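Local structure of endo-pectate lyase (Erwinia chrysanthemi, 3B4N) at residues 262-268 with 287-293; 197-201 with 232-236; 20-26 with 98-104. The protein cleaves the (1->4)-alpha-D-galacturonan chains of pectin by calcium-dependent elimination, probably acting internally and also on highly methylated pectins. All blocks are in the same frame, centred on the assembly; numbering follows the deposited sequence.

Contact 1 of 3, residues 262-268 with 287-293; sequences GPRFLTV and YGDVATI
Rotamer choice along two parallel strands shows how a beta sheet sorts its faces. Strands 264-268 and 290-293 run 4.7 Å apart at 3°, paired in the register Phe265-Val290, Leu266-Ala291, Thr267-Thr292 and Val268-Ile293. Val290 N to Arg264 O (3.1 Å), Leu266 N to Val290 O (3.1 Å), Thr292 N to Leu266 O (2.7 Å) and Val268 N to Thr292 O (2.8 Å) form the hydrogen-bond ladder. Such stacking of one turn on the next is the essence of the right-handed parallel beta helix. On the inner face Leu266 (t, p) sets CB 4.2 Å from Ala291 CB, and Val268 (t) brings CB 4.1 Å from CG2 of Ile293 (m, t). On the outer face Phe265 (m) leans over, its CD2 3.8 Å from CB of Val290 (t), whereas Thr267 and Thr292 adopt m. A cis peptide precedes Pro263, and Asp289 (m) turns OD1 to Arg264 N at 2.8 Å, its OD2 binding Ser253 and Asn284. Arg264 extends (m, t, t) to the carbonyls of Asn229 and Ser230.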
ATOM      1  N   GLY A 262      -4.795  -5.683 -22.601  1.00 13.82           N
ATOM      2  CA  GLY A 262      -3.533  -5.475 -21.913  1.00 14.97           C
ATOM      3  C   GLY A 262      -2.487  -4.866 -22.821  1.00 14.17           C
ATOM      4  O   GLY A 262      -2.823  -4.306 -23.865  1.00 16.65           O
ATOM      5  N   PRO A 263      -1.199  -4.969 -22.459  1.00 13.27           N
ATOM      6  CA  PRO A 263      -0.718  -5.632 -21.244  1.00 12.04           C
ATOM      7  C   PRO A 263      -0.754  -4.730 -20.024  1.00 10.77           C
ATOM      8  O   PRO A 263      -0.697  -3.508 -20.146  1.00 11.70           O
ATOM      9  CB  PRO A 263       0.710  -6.004 -21.608  1.00 12.11           C
ATOM     10  CG  PRO A 263       1.135  -4.825 -22.450  1.00 13.12           C
ATOM     11  CD  PRO A 263      -0.074  -4.580 -23.330  1.00 13.84           C
ATOM     12  N   ARG A 264      -0.875  -5.340 -18.850  1.00  9.41           N
ATOM     13  CA  ARG A 264      -0.840  -4.598 -17.592  1.00  9.44           C
ATOM     14  C   ARG A 264       0.329  -5.178 -16.805  1.00  9.99           C
ATOM     15  O   ARG A 264       0.531  -6.395 -16.774  1.00 10.51           O
ATOM     16  CB  ARG A 264      -2.144  -4.759 -16.822  1.00  8.26           C
ATOM     17  CG  ARG A 264      -3.331  -4.219 -17.588  1.00  9.73           C
ATOM     18  CD  ARG A 264      -4.554  -4.142 -16.717  1.00 10.04           C
ATOM     19  NE  ARG A 264      -5.702  -3.596 -17.434  1.00  9.90           N
ATOM     20  CZ  ARG A 264      -6.775  -4.304 -17.778  1.00 10.36           C
ATOM     21  NH1 ARG A 264      -6.853  -5.595 -17.486  1.00 10.60           N
ATOM     22  NH2 ARG A 264      -7.792  -3.709 -18.380  1.00 12.38           N
ATOM     23  N   PHE A 265       1.103  -4.307 -16.171  1.00  8.42           N
ATOM     24  CA  PHE A 265       2.270  -4.752 -15.444  1.00  7.91           C
ATOM     25  C   PHE A 265       2.264  -4.423 -13.975  1.00  6.85           C
ATOM     26  O   PHE A 265       1.751  -3.387 -13.559  1.00  7.92           O
ATOM     27  CB  PHE A 265       3.533  -4.149 -16.057  1.00  8.52           C
ATOM     28  CG  PHE A 265       3.682  -4.418 -17.519  1.00  9.99           C
ATOM     29  CD1 PHE A 265       3.403  -3.426 -18.451  1.00 12.17           C
ATOM     30  CD2 PHE A 265       4.111  -5.663 -17.964  1.00 10.58           C
ATOM     31  CE1 PHE A 265       3.554  -3.670 -19.817  1.00 12.61           C
ATOM     32  CE2 PHE A 265       4.264  -5.915 -19.323  1.00 11.27           C
ATOM     33  CZ  PHE A 265       3.987  -4.918 -20.248  1.00 12.98           C
ATOM     34  N   LEU A 266       2.836  -5.326 -13.196  1.00  7.71           N
ATOM     35  CA  LEU A 266       2.989  -5.113 -11.767  1.00  7.55           C
ATOM     36  C   LEU A 266       4.474  -5.282 -11.460  1.00  8.62           C
ATOM     37  O   LEU A 266       5.107  -6.240 -11.913  1.00 11.17           O
ATOM     38  CB  LEU A 266       2.189  -6.134 -10.956  1.00  9.14           C
ATOM     39  CG  LEU A 266       2.516  -6.130  -9.454  1.00  9.62           C
ATOM     40  CD1 LEU A 266       2.008  -4.834  -8.821  1.00 10.89           C
ATOM     41  CD2 LEU A 266       1.891  -7.344  -8.779  1.00  9.71           C
ATOM     42  N   THR A 267       5.030  -4.339 -10.712  1.00  8.29           N
ATOM     43  CA  THR A 267       6.426  -4.407 -10.290  1.00  9.83           C
ATOM     44  C   THR A 267       6.439  -4.243  -8.779  1.00  9.30           C
ATOM     45  O   THR A 267       6.174  -3.154  -8.278  1.00  9.88           O
ATOM     46  CB  THR A 267       7.274  -3.273 -10.886  1.00 12.26           C
ATOM     47  OG1 THR A 267       7.234  -3.346 -12.314  1.00 14.77           O
ATOM     48  CG2 THR A 267       8.730  -3.391 -10.420  1.00 13.32           C
ATOM     49  N   VAL A 268       6.710  -5.328  -8.061  1.00  9.12           N
ATOM     50  CA  VAL A 268       6.803  -5.277  -6.609  1.00  8.93           C
ATOM     51  C   VAL A 268       8.268  -5.464  -6.228  1.00  8.75           C
ATOM     52  O   VAL A 268       8.896  -6.451  -6.624  1.00  9.93           O
ATOM     53  CB  VAL A 268       5.984  -6.403  -5.924  1.00  8.97           C
ATOM     54  CG1 VAL A 268       6.205  -6.361  -4.406  1.00  9.98           C
ATOM     55  CG2 VAL A 268       4.512  -6.241  -6.229  1.00 10.24           C
ATOM     56  N   TYR A 287      -3.528 -11.550 -22.274  1.00 13.56           N
ATOM     57  CA  TYR A 287      -3.405 -10.146 -22.643  1.00 12.91           C
ATOM     58  C   TYR A 287      -1.971  -9.639 -22.487  1.00 12.73           C
ATOM     59  O   TYR A 287      -1.709  -8.447 -22.640  1.00 14.61           O
ATOM     60  CB  TYR A 287      -4.354  -9.289 -21.807  1.00 13.53           C
ATOM     61  CG  TYR A 287      -5.829  -9.453 -22.142  1.00 13.74           C
ATOM     62  CD1 TYR A 287      -6.800  -9.261 -21.163  1.00 13.00           C
ATOM     63  CD2 TYR A 287      -6.251  -9.749 -23.441  1.00 15.28           C
ATOM     64  CE1 TYR A 287      -8.153  -9.350 -21.456  1.00 13.59           C
ATOM     65  CE2 TYR A 287      -7.613  -9.848 -23.749  1.00 15.10           C
ATOM     66  CZ  TYR A 287      -8.554  -9.643 -22.753  1.00 14.13           C
ATOM     67  OH  TYR A 287      -9.899  -9.696 -23.039  1.00 17.02           O
ATOM     68  N   GLY A 288      -1.057 -10.549 -22.162  1.00 11.63           N
ATOM     69  CA  GLY A 288       0.344 -10.186 -22.033  1.00 12.07           C
ATOM     70  C   GLY A 288       0.777  -9.553 -20.726  1.00 10.84           C
ATOM     71  O   GLY A 288       1.873  -8.996 -20.652  1.00 11.70           O
ATOM     72  N   ASP A 289      -0.067  -9.633 -19.702  1.00 11.32           N
ATOM     73  CA  ASP A 289       0.279  -9.056 -18.401  1.00 10.34           C
ATOM     74  C   ASP A 289       1.507  -9.728 -17.810  1.00 10.73           C
ATOM     75  O   ASP A 289       1.712 -10.931 -17.976  1.00 10.86           O
ATOM     76  CB  ASP A 289      -0.837  -9.261 -17.384  1.00 10.80           C
ATOM     77  CG  ASP A 289      -2.137  -8.601 -17.766  1.00  9.79           C
ATOM     78  OD1 ASP A 289      -2.198  -7.814 -18.744  1.00 10.64           O
ATOM     79  OD2 ASP A 289      -3.114  -8.880 -17.053  1.00 10.61           O
ATOM     80  N   VAL A 290       2.316  -8.963 -17.091  1.00 10.48           N
ATOM     81  CA  VAL A 290       3.480  -9.549 -16.440  1.00 11.01           C
ATOM     82  C   VAL A 290       3.649  -8.974 -15.047  1.00 10.49           C
ATOM     83  O   VAL A 290       3.685  -7.752 -14.879  1.00 10.17           O
ATOM     84  CB  VAL A 290       4.784  -9.283 -17.205  1.00  9.71           C
ATOM     85  CG1 VAL A 290       5.941 -10.010 -16.494  1.00 10.18           C
ATOM     86  CG2 VAL A 290       4.661  -9.767 -18.648  1.00 10.70           C
ATOM     87  N   ALA A 291       3.727  -9.853 -14.052  1.00  9.12           N
ATOM     88  CA  ALA A 291       3.941  -9.439 -12.667  1.00  8.80           C
ATOM     89  C   ALA A 291       5.383  -9.784 -12.330  1.00 10.37           C
ATOM     90  O   ALA A 291       5.784 -10.933 -12.435  1.00  9.76           O
ATOM     91  CB  ALA A 291       3.005 -10.181 -11.735  1.00  8.82           C
ATOM     92  N   THR A 292       6.159  -8.780 -11.937  1.00  9.37           N
ATOM     93  CA  THR A 292       7.562  -8.967 -11.574  1.00 10.33           C
ATOM     94  C   THR A 292       7.616  -8.691 -10.077  1.00 10.45           C
ATOM     95  O   THR A 292       7.438  -7.554  -9.650  1.00 12.11           O
ATOM     96  CB  THR A 292       8.439  -7.994 -12.377  1.00 12.45           C
ATOM     97  OG1 THR A 292       8.286  -8.285 -13.776  1.00 13.56           O
ATOM     98  CG2 THR A 292       9.903  -8.135 -11.996  1.00 14.73           C
ATOM     99  N   ILE A 293       7.878  -9.739  -9.298  1.00  9.52           N
ATOM    100  CA  ILE A 293       7.851  -9.666  -7.837  1.00  9.92           C
ATOM    101  C   ILE A 293       9.086 -10.166  -7.089  1.00 11.41           C
ATOM    102  O   ILE A 293       9.594 -11.250  -7.372  1.00 12.53           O
ATOM    103  CB  ILE A 293       6.653 -10.501  -7.305  1.00 10.94           C
ATOM    104  CG1 ILE A 293       5.348  -9.982  -7.898  1.00 11.17           C
ATOM    105  CG2 ILE A 293       6.600 -10.475  -5.784  1.00 11.55           C
ATOM    106  CD1 ILE A 293       4.158 -10.876  -7.607  1.00 14.27           C
TER

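Contact 2 of 3, residues 197-201 with 232-236; sequences ATNNG and NSTTV
Strand 197-199 and strand 233-236 are extended segments whose N-to-C directions differ by 153°, with axes no closer than 8.5 Å, too far for backbone pairing. They belong to different walls of the right-handed parallel beta helix: 197-199 pairs with strands 175-179 and 224-228 in one sheet, whereas 233-236 lies on strand 233-238 of another, one turn further along the chain. The contact therefore spans a corner inside the solenoid, and the nearest CA pairs, Asn199-Thr235 and Gly201-Ser233, are both 6.9 Å apart. After Asn199 (phi/psi -94/101°) the chain leaves its strand through Asn200 (-116/18°) and Gly201 (-120/-149°), while across from it Asn232 (56/42°) leads into extended Ser233 (-140/163°).

A buried asparagine illustrates how one amide can serve both a turn and the neighbouring coil. Asn199, chi1 t and chi2 -8°, points its CA-to-CB bond toward the other segment. Its OD1 accepts from Gly201 N at 2.9 Å, an Asx turn that shapes the exit from the strand, and its ND2 donates to OG1 of Thr235 (m) at 3.1 Å. Ser233 takes the p rotamer and binds His228 and Ser230 through OG. Zinc ligands lie nearby: the side chain of Asn199 is about 8 Å from that of His176, and Gly201 is about 9 Å from a bound zinc ion. The Gly201 carbonyl, hydrogen-bonded to Ser230, also rests on the second segment, with Gly201 O 3.3 Å from Ser233 CB.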
ATOM      1  N   ALA A 197      -6.366   1.684  -4.202  1.00  8.41           N
ATOM      2  CA  ALA A 197      -5.962   2.574  -5.289  1.00  8.51           C
ATOM      3  C   ALA A 197      -6.250   1.892  -6.610  1.00  9.16           C
ATOM      4  O   ALA A 197      -6.216   0.662  -6.709  1.00  8.92           O
ATOM      5  CB  ALA A 197      -4.477   2.902  -5.178  1.00  9.81           C
ATOM      6  N   THR A 198      -6.514   2.704  -7.627  1.00  8.18           N
ATOM      7  CA  THR A 198      -6.866   2.223  -8.958  1.00  8.31           C
ATOM      8  C   THR A 198      -5.984   2.857 -10.018  1.00  8.50           C
ATOM      9  O   THR A 198      -5.882   4.080 -10.103  1.00  9.12           O
ATOM     10  CB  THR A 198      -8.342   2.565  -9.280  1.00  8.25           C
ATOM     11  OG1 THR A 198      -9.189   2.035  -8.256  1.00 10.47           O
ATOM     12  CG2 THR A 198      -8.752   2.009 -10.635  1.00  9.78           C
ATOM     13  N   ASN A 199      -5.345   2.020 -10.824  1.00  8.26           N
ATOM     14  CA  ASN A 199      -4.493   2.505 -11.884  1.00  7.97           C
ATOM     15  C   ASN A 199      -5.263   2.601 -13.197  1.00  8.71           C
ATOM     16  O   ASN A 199      -5.526   1.597 -13.865  1.00  9.63           O
ATOM     17  CB  ASN A 199      -3.271   1.585 -12.056  1.00  7.78           C
ATOM     18  CG  ASN A 199      -2.231   2.175 -12.995  1.00  8.97           C
ATOM     19  OD1 ASN A 199      -2.479   3.202 -13.633  1.00 10.59           O
ATOM     20  ND2 ASN A 199      -1.068   1.534 -13.083  1.00 10.05           N
ATOM     21  N   ASN A 200      -5.657   3.827 -13.527  1.00  9.17           N
ATOM     22  CA  ASN A 200      -6.341   4.144 -14.781  1.00 10.31           C
ATOM     23  C   ASN A 200      -5.392   5.073 -15.548  1.00 10.81           C
ATOM     24  O   ASN A 200      -5.814   5.769 -16.474  1.00 12.79           O
ATOM     25  CB  ASN A 200      -7.646   4.918 -14.532  1.00  9.50           C
ATOM     26  CG  ASN A 200      -8.743   4.075 -13.906  1.00 10.10           C
ATOM     27  OD1 ASN A 200      -9.514   4.568 -13.088  1.00 13.57           O
ATOM     28  ND2 ASN A 200      -8.843   2.820 -14.310  1.00  9.83           N
ATOM     29  N   GLY A 201      -4.115   5.079 -15.158  1.00  9.88           N
ATOM     30  CA  GLY A 201      -3.125   5.944 -15.785  1.00 10.93           C
ATOM     31  C   GLY A 201      -1.965   5.218 -16.437  1.00 10.18           C
ATOM     32  O   GLY A 201      -2.132   4.112 -16.931  1.00 11.24           O
ATOM     33  N   ASN A 232      -0.953  -0.908 -21.176  1.00 11.32           N
ATOM     34  CA  ASN A 232       0.387  -0.399 -21.486  1.00 12.86           C
ATOM     35  C   ASN A 232       0.792   0.441 -20.281  1.00 12.73           C
ATOM     36  O   ASN A 232       1.372   1.521 -20.417  1.00 13.57           O
ATOM     37  CB  ASN A 232       0.334   0.484 -22.744  1.00 14.68           C
ATOM     38  CG  ASN A 232      -0.373  -0.194 -23.905  1.00 16.64           C
ATOM     39  OD1 ASN A 232       0.098  -1.195 -24.426  1.00 21.30           O
ATOM     40  ND2 ASN A 232      -1.514   0.347 -24.302  1.00 19.66           N
ATOM     41  N   SER A 233       0.489  -0.081 -19.095  1.00 10.90           N
ATOM     42  CA  SER A 233       0.727   0.640 -17.856  1.00 10.51           C
ATOM     43  C   SER A 233       1.252  -0.253 -16.747  1.00  9.98           C
ATOM     44  O   SER A 233       1.088  -1.473 -16.782  1.00  9.94           O
ATOM     45  CB  SER A 233      -0.575   1.288 -17.411  1.00 10.75           C
ATOM     46  OG  SER A 233      -1.606   0.320 -17.396  1.00  9.80           O
ATOM     47  N   THR A 234       1.820   0.380 -15.729  1.00  9.50           N
ATOM     48  CA  THR A 234       2.450  -0.338 -14.635  1.00  9.43           C
ATOM     49  C   THR A 234       2.056   0.144 -13.254  1.00  8.54           C
ATOM     50  O   THR A 234       1.899   1.344 -13.038  1.00  8.60           O
ATOM     51  CB  THR A 234       3.985  -0.161 -14.723  1.00  8.97           C
ATOM     52  OG1 THR A 234       4.413  -0.444 -16.063  1.00 11.23           O
ATOM     53  CG2 THR A 234       4.715  -1.081 -13.745  1.00 11.30           C
ATOM     54  N   THR A 235       1.891  -0.802 -12.331  1.00  8.13           N
ATOM     55  CA  THR A 235       1.646  -0.482 -10.931  1.00  7.94           C
ATOM     56  C   THR A 235       2.929  -0.935 -10.231  1.00  7.64           C
ATOM     57  O   THR A 235       3.370  -2.077 -10.399  1.00  8.64           O
ATOM     58  CB  THR A 235       0.437  -1.228 -10.354  1.00  7.73           C
ATOM     59  OG1 THR A 235      -0.752  -0.758 -11.005  1.00  8.21           O
ATOM     60  CG2 THR A 235       0.313  -0.958  -8.848  1.00  7.87           C
ATOM     61  N   VAL A 236       3.537  -0.019  -9.478  1.00  9.12           N
ATOM     62  CA  VAL A 236       4.791  -0.271  -8.770  1.00  8.61           C
ATOM     63  C   VAL A 236       4.540  -0.230  -7.264  1.00  8.63           C
ATOM     64  O   VAL A 236       3.850   0.661  -6.779  1.00  8.82           O
ATOM     65  CB  VAL A 236       5.838   0.807  -9.145  1.00  9.87           C
ATOM     66  CG1 VAL A 236       7.171   0.534  -8.442  1.00  8.77           C
ATOM     67  CG2 VAL A 236       6.027   0.839 -10.656  1.00 10.66           C
TER

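Contact 3 of 3, residues 20-26 with 98-104; sequences AQTTLML and VVSNAVT. With EDO (1,2-ethanediol), chain G.
Where two edge strands close a beta sandwich, shape complementarity can replace continuous backbone pairing. Here the first strand of one sheet runs beside the last strand of the other, end-to-end directions 18° apart, a topology consistent with a fibronectin type III-like domain. Val98 (t) sets CG1 against the extended backbone at Ala20-Gln21, 3.5 Å from both Ala20 O and Gln21 N. Ser100 fits between Thr22 (m) and Leu24 (t, p): its CB lies 3.6 Å from Thr22 CG2, its OG 3.5 Å from Leu24 CB. The next bump is Val103 (m), set into the hollow between Leu24 and Leu26, with CG2 3.6 Å from Leu24 CD2 and 3.8 Å from Leu26 CB. Leu24 continues inward onto Leu35, Trp37 and Val88 of the sandwich. The backbones come nearest where Thr22 CA meets Ser100 CA (4.6 Å); there a water bridges them, accepting from Thr22 N at 2.9 Å and donating to Val99 O at 2.8 Å. At the far end, Leu26 CD2 rests 3.3 Å from Thr104 O.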
ATOM      1  N   ALA A  20      15.860  18.930   3.947  1.00 23.67           N
ATOM      2  CA  ALA A  20      14.969  17.747   3.781  1.00 22.55           C
ATOM      3  C   ALA A  20      13.975  17.662   4.930  1.00 21.71           C
ATOM      4  O   ALA A  20      14.158  18.284   5.976  1.00 21.10           O
ATOM      5  CB  ALA A  20      15.803  16.471   3.719  1.00 22.23           C
ATOM      6  N   GLN A  21      12.918  16.885   4.728  1.00 20.20           N
ATOM      7  CA  GLN A  21      11.900  16.718   5.752  1.00 19.50           C
ATOM      8  C   GLN A  21      11.395  15.290   5.801  1.00 16.93           C
ATOM      9  O   GLN A  21      11.529  14.533   4.839  1.00 18.11           O
ATOM     10  CB  GLN A  21      10.719  17.658   5.494  1.00 21.55           C
ATOM     11  CG  GLN A  21      11.044  19.129   5.694  1.00 25.83           C
ATOM     12  CD  GLN A  21       9.863  20.032   5.389  1.00 28.52           C
ATOM     13  OE1 GLN A  21       9.366  20.062   4.263  1.00 30.15           O
ATOM     14  NE2 GLN A  21       9.410  20.773   6.394  1.00 30.89           N
ATOM     15  N   THR A  22      10.822  14.933   6.946  1.00 15.01           N
ATOM     16  CA  THR A  22      10.255  13.611   7.149  1.00 12.83           C
ATOM     17  C   THR A  22       8.930  13.789   7.880  1.00 12.66           C
ATOM     18  O   THR A  22       8.865  14.501   8.878  1.00 12.35           O
ATOM     19  CB  THR A  22      11.176  12.730   8.021  1.00 12.34           C
ATOM     20  OG1 THR A  22      12.462  12.624   7.399  1.00 14.67           O
ATOM     21  CG2 THR A  22      10.582  11.339   8.199  1.00 13.95           C
ATOM     22  N   THR A  23       7.872  13.167   7.363  1.00 11.70           N
ATOM     23  CA  THR A  23       6.561  13.227   7.998  1.00 10.93           C
ATOM     24  C   THR A  23       6.203  11.806   8.409  1.00  9.73           C
ATOM     25  O   THR A  23       6.268  10.872   7.606  1.00  8.89           O
ATOM     26  CB  THR A  23       5.477  13.779   7.054  1.00 12.00           C
ATOM     27  OG1 THR A  23       5.769  15.148   6.740  1.00 14.94           O
ATOM     28  CG2 THR A  23       4.106  13.698   7.717  1.00 13.32           C
ATOM     29  N   LEU A  24       5.838  11.660   9.676  1.00  9.26           N
ATOM     30  CA  LEU A  24       5.498  10.378  10.263  1.00  8.96           C
ATOM     31  C   LEU A  24       4.020  10.262  10.619  1.00  8.59           C
ATOM     32  O   LEU A  24       3.390  11.237  11.036  1.00  9.40           O
ATOM     33  CB  LEU A  24       6.334  10.185  11.531  1.00  9.29           C
ATOM     34  CG  LEU A  24       6.151   8.887  12.327  1.00  7.76           C
ATOM     35  CD1 LEU A  24       6.550   7.707  11.459  1.00  9.86           C
ATOM     36  CD2 LEU A  24       7.015   8.916  13.595  1.00  8.61           C
ATOM     37  N   MET A  25       3.474   9.067  10.422  1.00  7.87           N
ATOM     38  CA  MET A  25       2.090   8.772  10.779  1.00  9.05           C
ATOM     39  C   MET A  25       2.074   7.449  11.521  1.00  9.35           C
ATOM     40  O   MET A  25       2.945   6.599  11.326  1.00  9.69           O
ATOM     41  CB  MET A  25       1.204   8.682   9.539  1.00 10.51           C
ATOM     42  CG  MET A  25       1.026  10.014   8.844  1.00 11.90           C
ATOM     43  SD  MET A  25       0.092   9.830   7.328  1.00 14.21           S
ATOM     44  CE  MET A  25      -1.444   9.500   7.954  1.00 12.43           C
ATOM     45  N   LEU A  26       1.065   7.269  12.359  1.00 11.57           N
ATOM     46  CA  LEU A  26       0.924   6.067  13.165  1.00 12.24           C
ATOM     47  C   LEU A  26      -0.432   5.396  12.993  1.00 12.58           C
ATOM     48  O   LEU A  26      -1.446   6.071  12.832  1.00 13.41           O
ATOM     49  CB  LEU A  26       1.080   6.442  14.646  1.00 14.69           C
ATOM     50  CG  LEU A  26       0.497   5.497  15.701  1.00 16.39           C
ATOM     51  CD1 LEU A  26       1.338   4.244  15.762  1.00 15.26           C
ATOM     52  CD2 LEU A  26       0.456   6.189  17.068  1.00 17.67           C
ATOM     53  N   VAL A  98      17.414  14.038   9.637  1.00 15.51           N
ATOM     54  CA  VAL A  98      16.146  14.593   9.195  1.00 15.94           C
ATOM     55  C   VAL A  98      15.091  13.919  10.064  1.00 15.35           C
ATOM     56  O   VAL A  98      14.591  12.841   9.747  1.00 16.28           O
ATOM     57  CB  VAL A  98      15.920  14.286   7.702  1.00 15.40           C
ATOM     58  CG1 VAL A  98      14.750  15.090   7.172  1.00 16.84           C
ATOM     59  CG2 VAL A  98      17.189  14.618   6.913  1.00 17.45           C
ATOM     60  N   VAL A  99      14.769  14.573  11.172  1.00 12.95           N
ATOM     61  CA  VAL A  99      13.828  14.033  12.138  1.00 13.49           C
ATOM     62  C   VAL A  99      12.391  14.407  11.875  1.00 11.32           C
ATOM     63  O   VAL A  99      12.066  15.563  11.613  1.00 12.39           O
ATOM     64  CB  VAL A  99      14.198  14.487  13.560  1.00 13.59           C
ATOM     65  CG1 VAL A  99      13.321  13.791  14.576  1.00 16.39           C
ATOM     66  CG2 VAL A  99      15.666  14.174  13.829  1.00 16.53           C
ATOM     67  N   SER A 100      11.526  13.407  11.958  1.00 10.17           N
ATOM     68  CA  SER A 100      10.107  13.594  11.739  1.00 10.57           C
ATOM     69  C   SER A 100       9.404  14.245  12.914  1.00 10.53           C
ATOM     70  O   SER A 100       9.975  14.457  13.990  1.00 11.55           O
ATOM     71  CB  SER A 100       9.440  12.238  11.523  1.00 10.56           C
ATOM     72  OG  SER A 100       9.372  11.532  12.766  1.00  9.35           O
ATOM     73  N   ASN A 101       8.139  14.564  12.671  1.00 10.98           N
ATOM     74  CA  ASN A 101       7.260  15.081  13.700  1.00 11.23           C
ATOM     75  C   ASN A 101       7.046  13.873  14.604  1.00 11.15           C
ATOM     76  O   ASN A 101       7.280  12.727  14.192  1.00 11.25           O
ATOM     77  CB  ASN A 101       5.906  15.447  13.100  1.00 11.12           C
ATOM     78  CG  ASN A 101       5.296  14.291  12.320  1.00 10.91           C
ATOM     79  OD1 ASN A 101       4.338  13.633  12.758  1.00 13.46           O
ATOM     80  ND2 ASN A 101       5.858  14.031  11.168  1.00  8.37           N
ATOM     81  N   ALA A 102       6.588  14.121  15.821  1.00 11.40           N
ATOM     82  CA  ALA A 102       6.295  13.035  16.738  1.00 11.71           C
ATOM     83  C   ALA A 102       4.859  12.560  16.497  1.00 11.80           C
ATOM     84  O   ALA A 102       4.007  13.333  16.051  1.00 14.57           O
ATOM     85  CB  ALA A 102       6.423  13.523  18.179  1.00 14.25           C
ATOM     86  N   VAL A 103       4.614  11.281  16.754  1.00 11.37           N
ATOM     87  CA  VAL A 103       3.263  10.731  16.687  1.00 10.52           C
ATOM     88  C   VAL A 103       3.090  10.012  18.018  1.00 11.56           C
ATOM     89  O   VAL A 103       4.075   9.610  18.645  1.00 12.27           O
ATOM     90  CB  VAL A 103       3.047   9.735  15.531  1.00 10.04           C
ATOM     91  CG1 VAL A 103       3.165  10.456  14.199  1.00 10.72           C
ATOM     92  CG2 VAL A 103       4.029   8.589  15.635  1.00 10.97           C
ATOM     93  N   THR A 104       1.850   9.843  18.458  1.00 11.20           N
ATOM     94  CA  THR A 104       1.625   9.208  19.745  1.00 13.50           C
ATOM     95  C   THR A 104       0.349   8.390  19.795  1.00 14.12           C
ATOM     96  O   THR A 104      -0.582   8.619  19.023  1.00 15.23           O
ATOM     97  CB  THR A 104       1.556  10.277  20.853  1.00 13.40           C
ATOM     98  OG1 THR A 104       1.378   9.645  22.123  1.00 13.55           O
ATOM     99  CG2 THR A 104       0.386  11.225  20.608  1.00 14.30           C
TER
HETATM  100  C1  EDO G 801       8.542  14.570   3.571  1.00 19.67           C
HETATM  101  O1  EDO G 801       8.116  13.514   2.544  1.00 19.67           O
HETATM  102  C2  EDO G 801       7.572  15.751   3.706  1.00 19.43           C
HETATM  103  O2  EDO G 801       6.204  15.179   4.188  1.00 17.95           O
HETATM  104  O   HOH W   1      11.463  16.771   9.160  1.00 17.96           O

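In the fold
Read from the N terminus, the three contacts follow in series, none nested in or crossing another. Contact 3 closes first, looping out 71 residues and joining the two sheets of the N-terminal sandwich. The chain then enters the beta helix, where contact 2 spans 30 residues to link different walls of successive coils, and contact 1, after a span of only 18, ties one coil to the next within a single wall. These two touch through adjacent strands 233-238 and 264-268, as in the probable hydrogen bond Thr267 N to Thr235 O (2.8 Å). Contact 3 stands apart, its centre about 28 Å from that of contact 2 and 34 Å from that of contact 1.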